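Local coordinates for Hydrogenase/urease nickel incorporation protein HypB (Helicobacter pylori, PDB 4LPS), which is a GTPase of low intrinsic activity required for nickel insertion into [NiFe] hydrogenases and for maturation of urease, at residues A[75-80]-A[111-116]. Sequence-based numbering, arbitrary orientation.
Sequences CVVEGD and SMIEGA
Val77 and Ala116 mark the closest backbone approach of strand 75-80 to helix segment 111-116, their CA atoms 6.6 Å apart. The helix runs broadly against the strand direction. Strand 74-80 lies in the parallel sheet between strands 97-101 and 131-135, and helix 110-122 links those two neighbours in sequence, so this is the helix of a beta-alpha-beta crossover passing over the intervening strand. Both segments present few side chains to each other: Val77 alone from the strand, Ile113 and Ala116, one turn apart, from the helix. The Val77 side chain leaves the strand toward the helix, and its two methyls divide the work. Its chi1 of 165° turns both of them to the helix, CG2 beside the backbone N and CG1 beside the carbonyl carbon, and so lets them straddle the alanine methyl. CG2 of Val77 is the nearer, 3.7 Å from CB of Ala116, and CG1 of Val77 lies 4.1 Å from the same carbon. CG1 also meets the tip of Ile113, at 4.3 Å from its CD1. The chi2 of Ile113, -64°, folds CD1 back from an extended course and helps bring it beside the valine. Beyond the pair, Val77 and Met112 both touch Ile100 of strand 97-101, while Ile113 packs on Tyr41 and Glu114 forms a salt bridge with Lys33, both of helix 29-43. On the other face of the strand, the alternate residues Val76 and Glu78 contact helix 85-91. The contact itself is wholly aliphatic and buried, without directional bonds: the short alanine side chain is consistent with the close backbone approach at this point, and van der Waals packing joins helix and strand within the hydrophobic layer of this P-loop GTPase domain.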
# COMPACT_ATOMS: atom_id res chain seq x y z
N CYS A 75 6.19 9.58 4.40
CA CYS A 75 5.49 10.54 3.56
C CYS A 75 4.72 9.75 2.51
O CYS A 75 4.97 8.56 2.32
CB CYS A 75 6.46 11.55 2.93
SG CYS A 75 7.77 10.83 1.95
N VAL A 76 3.78 10.39 1.84
CA VAL A 76 2.85 9.65 0.99
C VAL A 76 2.77 10.19 -0.44
O VAL A 76 2.77 11.40 -0.67
CB VAL A 76 1.42 9.65 1.61
CG1 VAL A 76 0.44 8.89 0.73
CG2 VAL A 76 1.45 9.04 3.00
N VAL A 77 2.72 9.26 -1.39
CA VAL A 77 2.34 9.58 -2.75
C VAL A 77 0.95 9.00 -3.02
O VAL A 77 0.75 7.79 -2.91
CB VAL A 77 3.36 9.02 -3.77
CG1 VAL A 77 2.77 9.03 -5.16
CG2 VAL A 77 4.65 9.82 -3.73
N GLU A 78 -0.00 9.87 -3.34
CA GLU A 78 -1.40 9.46 -3.50
C GLU A 78 -1.78 9.35 -4.97
O GLU A 78 -1.54 10.27 -5.75
CB GLU A 78 -2.34 10.46 -2.82
CG GLU A 78 -2.52 10.25 -1.33
CD GLU A 78 -3.37 9.04 -1.02
OE1 GLU A 78 -3.43 8.66 0.17
OE2 GLU A 78 -3.99 8.47 -1.94
N GLY A 79 -2.36 8.21 -5.34
CA GLY A 79 -2.82 8.02 -6.70
C GLY A 79 -4.34 8.01 -6.81
O GLY A 79 -5.00 7.12 -6.27
N ASP A 80 -4.88 9.00 -7.50
CA ASP A 80 -6.31 9.05 -7.78
C ASP A 80 -6.52 9.56 -9.20
O ASP A 80 -5.62 10.14 -9.79
CB ASP A 80 -7.05 9.92 -6.77
CG ASP A 80 -7.27 9.22 -5.44
OD1 ASP A 80 -8.00 8.21 -5.42
OD2 ASP A 80 -6.71 9.68 -4.42
N SER A 111 6.87 6.11 -13.92
CA SER A 111 7.14 7.46 -14.40
C SER A 111 6.30 8.51 -13.67
O SER A 111 6.71 9.67 -13.56
CB SER A 111 6.90 7.54 -15.91
OG SER A 111 5.58 7.13 -16.24
N MET A 112 5.13 8.11 -13.17
CA MET A 112 4.27 9.02 -12.42
C MET A 112 4.83 9.34 -11.04
O MET A 112 4.61 10.43 -10.51
CB MET A 112 2.86 8.43 -12.27
CG MET A 112 2.10 8.19 -13.57
SD MET A 112 0.51 7.41 -13.23
CE MET A 112 0.07 6.77 -14.86
N ILE A 113 5.54 8.38 -10.46
CA ILE A 113 6.11 8.55 -9.12
C ILE A 113 7.20 9.61 -9.11
O ILE A 113 7.38 10.31 -8.11
CB ILE A 113 6.68 7.22 -8.58
CG1 ILE A 113 5.69 6.07 -8.80
CG2 ILE A 113 7.04 7.34 -7.11
CD1 ILE A 113 4.38 6.24 -8.03
N GLU A 114 7.92 9.74 -10.22
CA GLU A 114 9.12 10.58 -10.29
C GLU A 114 8.81 12.02 -9.92
O GLU A 114 9.54 12.64 -9.13
CB GLU A 114 9.73 10.53 -11.69
CG GLU A 114 10.95 11.42 -11.85
CD GLU A 114 11.57 11.35 -13.23
OE1 GLU A 114 12.47 12.16 -13.52
OE2 GLU A 114 11.14 10.48 -14.02
N GLY A 115 7.74 12.56 -10.50
CA GLY A 115 7.33 13.93 -10.25
C GLY A 115 7.02 14.18 -8.79
O GLY A 115 7.48 15.16 -8.20
N ALA A 116 6.22 13.29 -8.20
CA ALA A 116 5.85 13.40 -6.79
C ALA A 116 7.08 13.23 -5.90
O ALA A 116 7.22 13.93 -4.89
CB ALA A 116 4.79 12.36 -6.44